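PDB 1QE0: histidine--tRNA ligase from Staphylococcus aureus, which catalyses the ATP-dependent attachment of L-histidine to tRNA(His), releasing AMP and diphosphate. Local coordinates for residues A[100-104]-A[128-134]; A[135-140]-A[234-238]; A[143-148]-A[265-269]; A[180-184]-A[219-223]; A[332-336]-A[371-375]. One frame throughout, in Å; residues are numbered along the deposited sequence.

Interaction 1: A[100-104]-A[128-134]; sequences QPIKL and GVEAIGA
Ile102 and Ile132 face each other in an antiparallel beta hairpin. Its strands, 102-111 and 123-132, are those of motif 2 of class II tRNA synthetases. The tight part is the ladder of four backbone bonds. Ile102 N reaches Ile132 O at 2.8 Å, and Ile132 N returns to Ile102 O. Leu104 and Glu130 form the next hydrogen-bonded pair, with Leu104 N to Glu130 O at 2.9 Å and nearly straight (168°). Between them lies the non-hydrogen-bonded pair Lys103 and Ala131, CA to CA 4.3 Å. Ile102, Leu104, Glu130 and Ile132 put their side chains on one face, where helix 82-91 covers them. Glu130 OE2 is hydrogen-bonded to Tyr289 OH. Lys103 points to the other face. Its amine pairs with Glu142 and with Asp360 of the second subunit.

The open end of the hairpin is looser. Gln100 and Gly133 are partly exposed there, and Gln100 OE1 comes no nearer than 3.7 Å to Ile132 O. Gln100 NE2 instead bonds to Asn97 O. Pro101, after a cis peptide bond, closes this end by resting its CB on Ala134 CB at 3.6 Å.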
# COMPACT_ATOMS: atom_id res chain seq x y z
N GLN A 100 17.62 17.04 0.72
CA GLN A 100 16.45 17.87 0.87
C GLN A 100 16.01 18.36 -0.51
O GLN A 100 16.82 18.43 -1.43
CB GLN A 100 16.78 19.07 1.76
CG GLN A 100 17.24 18.75 3.16
CD GLN A 100 16.14 18.39 4.14
OE1 GLN A 100 15.05 18.96 4.14
NE2 GLN A 100 16.45 17.46 5.02
N PRO A 101 14.72 18.69 -0.70
CA PRO A 101 13.65 18.64 0.31
C PRO A 101 13.27 17.21 0.66
O PRO A 101 13.59 16.27 -0.07
CB PRO A 101 12.49 19.36 -0.38
CG PRO A 101 12.70 19.04 -1.83
CD PRO A 101 14.19 19.18 -1.99
N ILE A 102 12.70 17.02 1.84
CA ILE A 102 12.25 15.69 2.22
C ILE A 102 10.95 15.44 1.45
O ILE A 102 9.94 16.12 1.67
CB ILE A 102 11.98 15.61 3.71
CG1 ILE A 102 13.26 15.80 4.48
CG2 ILE A 102 11.36 14.32 4.02
CD1 ILE A 102 14.42 15.14 3.79
N LYS A 103 11.02 14.56 0.46
CA LYS A 103 9.89 14.22 -0.38
C LYS A 103 9.36 12.87 0.06
O LYS A 103 9.91 11.85 -0.35
CB LYS A 103 10.39 14.16 -1.81
CG LYS A 103 10.82 15.52 -2.33
CD LYS A 103 11.56 15.43 -3.64
CE LYS A 103 10.66 15.47 -4.83
NZ LYS A 103 11.52 15.68 -6.03
N LEU A 104 8.29 12.85 0.85
CA LEU A 104 7.70 11.62 1.40
C LEU A 104 6.23 11.39 1.01
O LEU A 104 5.48 12.36 0.84
CB LEU A 104 7.73 11.71 2.92
CG LEU A 104 8.98 11.79 3.79
CD1 LEU A 104 8.56 12.21 5.21
CD2 LEU A 104 9.72 10.49 3.82
N GLY A 128 -1.22 10.30 0.38
CA GLY A 128 -0.75 11.68 0.35
C GLY A 128 0.76 11.87 0.20
O GLY A 128 1.53 10.90 0.37
N VAL A 129 1.20 13.06 -0.20
CA VAL A 129 2.62 13.36 -0.31
C VAL A 129 2.91 14.63 0.45
O VAL A 129 2.03 15.45 0.65
CB VAL A 129 3.13 13.55 -1.74
CG1 VAL A 129 2.46 12.60 -2.64
CG2 VAL A 129 3.04 15.01 -2.18
N GLU A 130 4.16 14.79 0.87
CA GLU A 130 4.61 15.97 1.60
C GLU A 130 6.02 16.24 1.16
O GLU A 130 6.86 15.35 1.20
CB GLU A 130 4.70 15.70 3.10
CG GLU A 130 3.42 15.38 3.79
CD GLU A 130 2.55 16.58 3.90
OE1 GLU A 130 1.31 16.40 3.97
OE2 GLU A 130 3.11 17.70 3.91
N ALA A 131 6.27 17.45 0.68
CA ALA A 131 7.61 17.84 0.31
C ALA A 131 7.93 18.92 1.36
O ALA A 131 7.22 19.92 1.44
CB ALA A 131 7.61 18.41 -1.09
N ILE A 132 8.89 18.68 2.25
CA ILE A 132 9.24 19.68 3.27
C ILE A 132 10.70 20.17 3.15
O ILE A 132 11.62 19.41 2.83
CB ILE A 132 9.00 19.12 4.68
CG1 ILE A 132 7.69 18.36 4.75
CG2 ILE A 132 8.92 20.23 5.72
CD1 ILE A 132 7.63 17.35 5.91
N GLY A 133 10.91 21.46 3.35
CA GLY A 133 12.24 22.02 3.28
C GLY A 133 12.68 22.65 1.98
O GLY A 133 13.88 22.62 1.68
N ALA A 134 11.78 23.25 1.20
CA ALA A 134 12.22 23.89 -0.04
C ALA A 134 11.15 24.76 -0.66
O ALA A 134 10.60 24.39 -1.70
CB ALA A 134 12.67 22.85 -1.05

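Interaction 2: A[135-140]-A[234-238]; sequences ENPSVD and YYEQV
Glu135 begins the contact by laying its CG against the edge of the Tyr234 ring, 3.4 Å from CE2. With CG anti to the backbone N (chi1 -176°), the chain extends past the ring, and the carboxylate stands almost perpendicular to it.

Asn136 is the N-cap of helix 137-153. Its OD1 accepts both Ser138 N (2.8 Å) and Ser138 OG (2.7 Å). Both donors come from the same face of the amide, above its plane. The cap closes the start of the helix, where Pro137 is the first residue.

Pro137 lies over one face of the Tyr234 ring. Its CD sits 3.6 Å from the ring centroid and 16° off the normal, a CH-pi contact. Further round the proline, CB meets Gln237 CG at 3.4 Å. Tyr234 also stacks with His264.

Asp140 comes last, one turn on. Its CB touches Val238 CG2 at 3.9 Å. Tyr234 OH donates to Asp140 OD2 at 2.7 Å, reaching it from above the carboxylate plane. OD2 is also in a salt bridge with Arg288, and OD1 takes a hydrogen bond from Thr265 OG1.

The contact joins the start of helix 137-153 to helix 231-245. The buried carboxylate of Asp140 thus has a phenol, a threonine hydroxyl and an arginine around it. Such partners would be expected to favour its charged form and to hold the Tyr234 hydroxyl in one direction.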
# COMPACT_ATOMS: atom_id res chain seq x y z
N GLU A 135 10.87 25.92 -0.07
CA GLU A 135 9.85 26.80 -0.64
C GLU A 135 10.32 27.24 -2.01
O GLU A 135 11.27 28.00 -2.12
CB GLU A 135 9.63 28.03 0.22
CG GLU A 135 8.52 28.92 -0.28
CD GLU A 135 8.09 29.88 0.79
OE1 GLU A 135 8.79 30.91 0.93
OE2 GLU A 135 7.09 29.58 1.51
N ASN A 136 9.62 26.83 -3.05
CA ASN A 136 10.11 27.15 -4.37
C ASN A 136 9.05 26.83 -5.41
O ASN A 136 8.53 25.71 -5.46
CB ASN A 136 11.39 26.31 -4.60
CG ASN A 136 11.91 26.36 -6.02
OD1 ASN A 136 11.29 26.90 -6.92
ND2 ASN A 136 13.06 25.75 -6.23
N PRO A 137 8.67 27.82 -6.22
CA PRO A 137 7.68 27.64 -7.27
C PRO A 137 7.87 26.35 -8.05
O PRO A 137 6.92 25.63 -8.27
CB PRO A 137 7.93 28.84 -8.17
CG PRO A 137 8.23 29.91 -7.17
CD PRO A 137 9.07 29.23 -6.11
N SER A 138 9.10 26.02 -8.41
CA SER A 138 9.32 24.82 -9.18
C SER A 138 8.91 23.58 -8.40
O SER A 138 8.60 22.57 -9.02
CB SER A 138 10.77 24.71 -9.60
OG SER A 138 11.59 24.69 -8.45
N VAL A 139 8.91 23.64 -7.07
CA VAL A 139 8.50 22.48 -6.25
C VAL A 139 6.99 22.32 -6.33
O VAL A 139 6.46 21.23 -6.51
CB VAL A 139 8.85 22.63 -4.76
CG1 VAL A 139 8.51 21.34 -4.04
CG2 VAL A 139 10.31 22.94 -4.59
N ASP A 140 6.31 23.45 -6.15
CA ASP A 140 4.87 23.54 -6.23
C ASP A 140 4.45 22.96 -7.56
O ASP A 140 3.61 22.06 -7.61
CB ASP A 140 4.45 25.00 -6.19
CG ASP A 140 4.49 25.58 -4.81
OD1 ASP A 140 3.53 26.26 -4.44
OD2 ASP A 140 5.48 25.35 -4.09
N TYR A 234 5.54 34.65 -6.74
CA TYR A 234 5.69 33.22 -6.50
C TYR A 234 4.52 32.59 -7.27
O TYR A 234 4.71 31.76 -8.16
CB TYR A 234 5.56 32.91 -5.01
CG TYR A 234 5.90 31.48 -4.62
CD1 TYR A 234 5.31 30.38 -5.25
CD2 TYR A 234 6.78 31.24 -3.59
CE1 TYR A 234 5.61 29.09 -4.87
CE2 TYR A 234 7.09 29.95 -3.21
CZ TYR A 234 6.51 28.88 -3.85
OH TYR A 234 6.89 27.62 -3.46
N TYR A 235 3.32 33.09 -6.97
CA TYR A 235 2.10 32.63 -7.58
C TYR A 235 2.17 32.76 -9.09
O TYR A 235 1.74 31.85 -9.81
CB TYR A 235 0.89 33.40 -7.05
CG TYR A 235 -0.44 32.97 -7.65
CD1 TYR A 235 -1.37 33.92 -8.10
CD2 TYR A 235 -0.78 31.62 -7.77
CE1 TYR A 235 -2.59 33.53 -8.63
CE2 TYR A 235 -2.01 31.23 -8.30
CZ TYR A 235 -2.90 32.19 -8.71
OH TYR A 235 -4.13 31.79 -9.14
N GLU A 236 2.72 33.86 -9.57
CA GLU A 236 2.82 34.02 -11.02
C GLU A 236 3.80 33.02 -11.59
O GLU A 236 3.67 32.64 -12.74
CB GLU A 236 3.24 35.44 -11.46
CG GLU A 236 2.39 36.63 -10.98
CD GLU A 236 0.87 36.52 -11.21
OE1 GLU A 236 0.12 36.61 -10.20
OE2 GLU A 236 0.45 36.41 -12.39
N GLN A 237 4.81 32.62 -10.82
CA GLN A 237 5.78 31.64 -11.29
C GLN A 237 5.15 30.26 -11.31
O GLN A 237 5.33 29.51 -12.28
CB GLN A 237 7.02 31.62 -10.42
CG GLN A 237 8.13 30.75 -10.99
CD GLN A 237 8.38 31.04 -12.46
OE1 GLN A 237 8.41 30.14 -13.30
NE2 GLN A 237 8.54 32.32 -12.78
N VAL A 238 4.40 29.92 -10.25
CA VAL A 238 3.70 28.64 -10.20
C VAL A 238 2.85 28.51 -11.47
O VAL A 238 3.03 27.57 -12.25
CB VAL A 238 2.81 28.54 -8.96
CG1 VAL A 238 1.93 27.30 -9.02
CG2 VAL A 238 3.69 28.52 -7.71

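Interaction 3: A[143-148]-A[265-269]; sequences VLAMVM and TAFEL
Thr265 starts the strand against Leu144. Its methyl CG2 lies 4.3 Å from Leu144 CD1.

Phe267, two residues on, makes the largest share of the strand's side. Its CG sits between the backbone N and the carbonyl carbon (chi1 75°), and this sends the ring toward the helix. Leu144 CD2 lies over one face of the ring, 3.4 Å from the centroid and 20° off the normal, a CH-pi contact. Val147 reaches the far end of the ring: CG1 is 3.6 Å from Phe267 CE2, and CG2 is close to the same atom. Val143 CG2 adds a longer touch on Phe267 CE1 at 4.4 Å.

This is a helix lying on the mixed, mostly antiparallel sheet of the class II catalytic domain. Helix 137-153 and strand 265-272 run almost the same way in these segments, 11° apart, with axes 9.9 Å from each other. Ala266 and Glu268 point away from the helix, so alternate residues make the contact. Neighbouring strands extend the apolar layer: Leu161 and Ile163 also touch Phe267, as does Phe306.

Leu269 is the last residue to reach the helix. Its CD1 meets Val147 CG2 at 4.0 Å and lies beside Val147 O. Met148 SD approaches Leu269 CG from the next helix position, at 4.4 Å.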
# COMPACT_ATOMS: atom_id res chain seq x y z
N VAL A 143 4.52 19.22 -7.59
CA VAL A 143 3.44 18.53 -6.93
C VAL A 143 2.13 18.70 -7.66
O VAL A 143 1.30 17.80 -7.60
CB VAL A 143 3.26 18.84 -5.45
CG1 VAL A 143 4.58 19.19 -4.79
CG2 VAL A 143 2.20 19.84 -5.23
N LEU A 144 1.97 19.81 -8.40
CA LEU A 144 0.71 20.03 -9.16
C LEU A 144 0.68 19.21 -10.42
O LEU A 144 -0.36 18.70 -10.81
CB LEU A 144 0.49 21.49 -9.52
CG LEU A 144 0.22 22.41 -8.35
CD1 LEU A 144 0.29 23.83 -8.86
CD2 LEU A 144 -1.10 22.12 -7.70
N ALA A 145 1.82 19.10 -11.08
CA ALA A 145 1.93 18.29 -12.28
C ALA A 145 1.67 16.83 -11.86
O ALA A 145 1.05 16.06 -12.60
CB ALA A 145 3.31 18.44 -12.84
N MET A 146 2.13 16.47 -10.66
CA MET A 146 1.97 15.12 -10.11
C MET A 146 0.49 14.79 -9.81
O MET A 146 -0.02 13.76 -10.27
CB MET A 146 2.80 14.96 -8.82
CG MET A 146 2.69 13.60 -8.15
SD MET A 146 3.20 13.64 -6.41
CE MET A 146 4.88 13.65 -6.59
N VAL A 147 -0.19 15.67 -9.06
CA VAL A 147 -1.58 15.42 -8.71
C VAL A 147 -2.37 15.26 -10.00
O VAL A 147 -3.34 14.51 -10.03
CB VAL A 147 -2.15 16.51 -7.76
CG1 VAL A 147 -2.08 17.86 -8.38
CG2 VAL A 147 -3.60 16.20 -7.40
N MET A 148 -1.90 15.87 -11.08
CA MET A 148 -2.57 15.76 -12.36
C MET A 148 -2.19 14.43 -12.98
O MET A 148 -3.03 13.69 -13.52
CB MET A 148 -2.13 16.88 -13.28
CG MET A 148 -3.19 17.29 -14.24
SD MET A 148 -4.48 18.14 -13.35
CE MET A 148 -5.08 19.14 -14.66
N THR A 265 0.52 28.56 -2.58
CA THR A 265 -0.34 27.69 -3.36
C THR A 265 -1.35 26.84 -2.65
O THR A 265 -1.03 26.17 -1.66
CB THR A 265 0.46 26.86 -4.29
OG1 THR A 265 1.24 27.76 -5.06
CG2 THR A 265 -0.44 26.08 -5.23
N ALA A 266 -2.58 26.90 -3.13
CA ALA A 266 -3.68 26.14 -2.59
C ALA A 266 -4.33 25.62 -3.85
O ALA A 266 -4.34 26.31 -4.86
CB ALA A 266 -4.61 27.04 -1.83
N PHE A 267 -4.74 24.35 -3.83
CA PHE A 267 -5.37 23.78 -5.00
C PHE A 267 -6.34 22.67 -4.64
O PHE A 267 -6.39 22.20 -3.50
CB PHE A 267 -4.32 23.29 -6.00
CG PHE A 267 -3.65 22.02 -5.61
CD1 PHE A 267 -2.56 22.03 -4.74
CD2 PHE A 267 -4.15 20.78 -6.06
CE1 PHE A 267 -1.97 20.85 -4.32
CE2 PHE A 267 -3.56 19.58 -5.64
CZ PHE A 267 -2.48 19.62 -4.77
N GLU A 268 -7.13 22.29 -5.65
CA GLU A 268 -8.13 21.26 -5.52
C GLU A 268 -8.28 20.72 -6.92
O GLU A 268 -8.27 21.51 -7.86
CB GLU A 268 -9.41 21.89 -5.07
CG GLU A 268 -9.85 21.30 -3.79
CD GLU A 268 -11.08 21.97 -3.22
OE1 GLU A 268 -11.10 22.16 -1.98
OE2 GLU A 268 -12.02 22.28 -3.99
N LEU A 269 -8.28 19.40 -7.07
CA LEU A 269 -8.43 18.77 -8.38
C LEU A 269 -9.88 18.37 -8.36
O LEU A 269 -10.38 17.85 -7.35
CB LEU A 269 -7.59 17.50 -8.52
CG LEU A 269 -7.05 17.18 -9.92
CD1 LEU A 269 -6.53 15.80 -10.02
CD2 LEU A 269 -8.09 17.35 -10.95

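Interaction 4: A[180-184]-A[219-223]; sequences VKHFE and TAPRI
His182 and Ala220 are the residues whose backbones come nearest, CA to CA 6.8 Å, where a turn of helix 169-183 meets an irregular loop. Both belong to the region inserted between motifs 2 and 3 of the catalytic core, as in other bacterial histidyl-tRNA synthetases. The loop segment follows residues 207-218, which are not modelled.

The imidazole of His182 does most of the touching. Its CG is anti to the backbone N (chi1 179°), and the ring reaches out to the loop. Ala220 CB and Pro221 CD both lie over one face of it. Pro221 CD is 4.0 Å from the ring centroid and 29° off the normal, a CH-pi contact. The approach of Ala220 CB is modelled too short to be trusted in detail. Thr219 O is near His182 NE2, at 3.7 Å.

Phe183, the next residue, brings its ring to the loop as well. This ring is more deeply buried, and it meets Phe190 with the planes at about 85°. Pro221 O bonds to Tyr175 OH, which ties the loop to an earlier turn of the same helix. The contact is small, 160 Å² in all, and lies at the surface. On the Phe183 side, CZ rests 3.9 Å from Ala220 CB.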
# COMPACT_ATOMS: atom_id res chain seq x y z
N VAL A 180 -9.63 43.14 10.96
CA VAL A 180 -9.87 43.66 12.29
C VAL A 180 -10.38 45.09 12.22
O VAL A 180 -11.19 45.50 13.04
CB VAL A 180 -8.61 43.65 13.09
CG1 VAL A 180 -8.88 44.18 14.49
CG2 VAL A 180 -8.04 42.26 13.12
N LYS A 181 -9.84 45.87 11.28
CA LYS A 181 -10.28 47.25 11.05
C LYS A 181 -11.78 47.13 10.73
O LYS A 181 -12.63 47.83 11.27
CB LYS A 181 -9.56 47.83 9.83
CG LYS A 181 -8.06 47.99 9.97
CD LYS A 181 -7.69 49.21 10.78
CE LYS A 181 -7.34 50.42 9.89
NZ LYS A 181 -6.08 50.21 9.09
N HIS A 182 -12.05 46.17 9.85
CA HIS A 182 -13.38 45.85 9.37
C HIS A 182 -14.31 45.35 10.46
O HIS A 182 -15.13 46.11 10.98
CB HIS A 182 -13.25 44.82 8.24
CG HIS A 182 -14.56 44.37 7.66
ND1 HIS A 182 -15.33 43.37 8.22
CD2 HIS A 182 -15.23 44.79 6.56
CE1 HIS A 182 -16.42 43.19 7.48
NE2 HIS A 182 -16.38 44.03 6.47
N PHE A 183 -14.16 44.08 10.84
CA PHE A 183 -15.03 43.44 11.81
C PHE A 183 -15.13 44.07 13.17
O PHE A 183 -16.22 44.15 13.73
CB PHE A 183 -14.65 41.98 12.02
CG PHE A 183 -15.03 41.08 10.89
CD1 PHE A 183 -14.06 40.61 10.00
CD2 PHE A 183 -16.34 40.66 10.73
CE1 PHE A 183 -14.40 39.72 8.99
CE2 PHE A 183 -16.69 39.77 9.72
CZ PHE A 183 -15.71 39.30 8.84
N GLU A 184 -14.01 44.53 13.72
CA GLU A 184 -14.01 45.08 15.07
C GLU A 184 -15.12 46.08 15.40
O GLU A 184 -15.76 45.96 16.45
CB GLU A 184 -12.63 45.61 15.44
CG GLU A 184 -12.61 46.95 16.12
CD GLU A 184 -11.42 47.76 15.67
OE1 GLU A 184 -11.50 48.39 14.59
OE2 GLU A 184 -10.41 47.73 16.41
N THR A 219 -17.94 40.88 0.94
CA THR A 219 -18.60 41.49 2.12
C THR A 219 -17.52 42.23 2.89
O THR A 219 -17.56 43.46 2.99
CB THR A 219 -19.24 40.40 2.98
OG1 THR A 219 -19.86 39.42 2.12
CG2 THR A 219 -20.31 41.02 3.89
N ALA A 220 -16.53 41.47 3.38
CA ALA A 220 -15.37 41.96 4.13
C ALA A 220 -14.18 41.70 3.21
O ALA A 220 -14.32 40.91 2.28
CB ALA A 220 -15.22 41.16 5.42
N PRO A 221 -13.00 42.27 3.51
CA PRO A 221 -11.82 42.06 2.65
C PRO A 221 -11.52 40.62 2.25
O PRO A 221 -11.89 39.69 2.96
CB PRO A 221 -10.67 42.69 3.46
CG PRO A 221 -11.12 42.54 4.86
CD PRO A 221 -12.59 42.93 4.75
N ARG A 222 -10.89 40.46 1.10
CA ARG A 222 -10.52 39.15 0.58
C ARG A 222 -9.00 39.03 0.70
O ARG A 222 -8.26 39.98 0.43
CB ARG A 222 -10.97 39.01 -0.88
CG ARG A 222 -12.49 39.06 -1.08
CD ARG A 222 -12.91 38.81 -2.53
NE ARG A 222 -14.10 37.97 -2.55
CZ ARG A 222 -15.33 38.38 -2.23
NH1 ARG A 222 -16.34 37.51 -2.26
NH2 ARG A 222 -15.56 39.66 -1.95
N ILE A 223 -8.55 37.84 1.09
CA ILE A 223 -7.12 37.57 1.31
C ILE A 223 -6.29 37.83 0.08
O ILE A 223 -5.26 38.49 0.13
CB ILE A 223 -6.90 36.10 1.83
CG1 ILE A 223 -5.89 36.06 2.98
CG2 ILE A 223 -6.45 35.19 0.71
CD1 ILE A 223 -4.63 36.83 2.72

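Interaction 5: A[332-336]-A[371-375]; sequences LFIVT and QMKQA
Phe333 turns one face of its ring to Ala375, whose CA stands 3.8 Å above the plane, toward the rim. Gln374 CG approaches CZ at a slant, 3.6 Å away, and Gln371 O lies near CE2, also at a slant. The second flat group is the Gln371 amide. Its oxygen takes its donor in plane, on a lone pair.

The fold is that of the class IIa anticodon-binding domain, a mixed five-stranded sheet with helices on its faces. Helix 368-377 links strands 359-361 and 382-386, which flank strand 332-336 and run parallel to it. The helix is thus the crossover of a beta-alpha-beta unit that spans the middle strand. In these segments strand and helix are 174° apart in direction, and their axes approach to 8.6 Å.

Phe333 CG is anti to the backbone N (chi1 -169°), which carries the ring alongside the helix. Its CB also packs on Ala375 CB at 3.7 Å. Ile334 points away, toward helix 338-353. Val335 lies to the side, and its CG2 touches Met372 SD at 4.0 Å.

Polar ends are tied off around this core. Gln374 NE2 bonds to Asn99 OD1 of the second subunit, and Gln371 NE2 to Arg366 O. The extended chain of Gln371 passes beside Val335 CG1 to reach the strand. There Thr336 N donates to Gln371 OE1 at 3.1 Å, with 138° at the hydrogen.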
# COMPACT_ATOMS: atom_id res chain seq x y z
N LEU A 332 -4.27 -22.22 -15.37
CA LEU A 332 -4.54 -23.61 -15.66
C LEU A 332 -5.30 -24.27 -14.56
O LEU A 332 -4.85 -24.21 -13.41
CB LEU A 332 -3.22 -24.35 -15.75
CG LEU A 332 -3.08 -25.62 -16.60
CD1 LEU A 332 -1.99 -26.48 -15.99
CD2 LEU A 332 -4.39 -26.40 -16.70
N PHE A 333 -6.43 -24.90 -14.87
CA PHE A 333 -7.14 -25.64 -13.85
C PHE A 333 -7.00 -27.13 -14.18
O PHE A 333 -7.20 -27.54 -15.34
CB PHE A 333 -8.59 -25.21 -13.70
CG PHE A 333 -9.26 -25.79 -12.47
CD1 PHE A 333 -9.22 -25.10 -11.28
CD2 PHE A 333 -9.92 -27.02 -12.52
CE1 PHE A 333 -9.83 -25.62 -10.16
CE2 PHE A 333 -10.53 -27.54 -11.38
CZ PHE A 333 -10.49 -26.84 -10.20
N ILE A 334 -6.55 -27.90 -13.19
CA ILE A 334 -6.32 -29.34 -13.35
C ILE A 334 -7.50 -30.19 -12.88
O ILE A 334 -7.89 -30.14 -11.70
CB ILE A 334 -5.04 -29.74 -12.60
CG1 ILE A 334 -3.85 -29.00 -13.21
CG2 ILE A 334 -4.81 -31.22 -12.69
CD1 ILE A 334 -2.60 -29.12 -12.39
N VAL A 335 -8.09 -30.90 -13.85
CA VAL A 335 -9.22 -31.81 -13.67
C VAL A 335 -8.62 -33.19 -13.65
O VAL A 335 -7.95 -33.57 -14.61
CB VAL A 335 -10.14 -31.75 -14.88
CG1 VAL A 335 -11.25 -32.80 -14.74
CG2 VAL A 335 -10.69 -30.35 -15.04
N THR A 336 -8.83 -33.94 -12.56
CA THR A 336 -8.26 -35.29 -12.40
C THR A 336 -9.29 -36.41 -12.24
O THR A 336 -10.37 -36.21 -11.68
CB THR A 336 -7.34 -35.34 -11.21
OG1 THR A 336 -8.00 -34.76 -10.08
CG2 THR A 336 -6.07 -34.57 -11.50
N GLN A 371 -15.92 -30.05 -11.93
CA GLN A 371 -14.57 -29.57 -11.97
C GLN A 371 -14.48 -28.53 -13.08
O GLN A 371 -13.98 -27.43 -12.86
CB GLN A 371 -13.60 -30.72 -12.17
CG GLN A 371 -13.31 -31.45 -10.87
CD GLN A 371 -12.37 -32.57 -11.08
OE1 GLN A 371 -11.29 -32.37 -11.60
NE2 GLN A 371 -12.80 -33.78 -10.77
N MET A 372 -15.02 -28.87 -14.26
CA MET A 372 -15.04 -27.97 -15.40
C MET A 372 -15.75 -26.66 -15.07
O MET A 372 -15.33 -25.59 -15.52
CB MET A 372 -15.72 -28.62 -16.58
CG MET A 372 -15.02 -29.84 -17.10
SD MET A 372 -13.44 -29.53 -17.88
CE MET A 372 -13.59 -27.86 -18.46
N LYS A 373 -16.81 -26.72 -14.29
CA LYS A 373 -17.49 -25.50 -13.90
C LYS A 373 -16.56 -24.65 -13.01
O LYS A 373 -16.46 -23.44 -13.18
CB LYS A 373 -18.80 -25.82 -13.15
CG LYS A 373 -19.86 -26.43 -14.02
CD LYS A 373 -21.17 -26.60 -13.29
CE LYS A 373 -22.26 -27.10 -14.26
NZ LYS A 373 -23.63 -27.14 -13.67
N GLN A 374 -15.86 -25.30 -12.07
CA GLN A 374 -14.97 -24.61 -11.16
C GLN A 374 -13.89 -23.94 -11.97
O GLN A 374 -13.58 -22.75 -11.76
CB GLN A 374 -14.39 -25.60 -10.15
CG GLN A 374 -13.39 -25.03 -9.13
CD GLN A 374 -13.93 -23.98 -8.16
OE1 GLN A 374 -15.13 -23.72 -8.06
NE2 GLN A 374 -13.02 -23.37 -7.43
N ALA A 375 -13.38 -24.67 -12.95
CA ALA A 375 -12.37 -24.12 -13.83
C ALA A 375 -12.91 -22.81 -14.38
O ALA A 375 -12.27 -21.77 -14.25
CB ALA A 375 -12.08 -25.07 -14.97

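Interactions 1, 2 and 3 form one cluster in the catalytic domain, with centres 12 to 15 Å apart. Helix 137-153 serves both 2 and 3, and Val238 CG1 lies 3.8 Å from Leu144 CD1. Interaction 1 touches this helix through Val129 CG1 and Met146 SD, 4.0 Å apart. Interaction 4 lies in the inserted region, its nearest atoms about 9 Å from interaction 3. Interaction 5 is in the anticodon-binding domain, its centre 51 Å from interaction 1. The dimer brings the catalytic domain of one subunit to the anticodon-binding domain of the other, at Lys103 and Gln374. The enzyme is ligand-free here; interaction 1 belongs to motif 2, which helps form the class II active site.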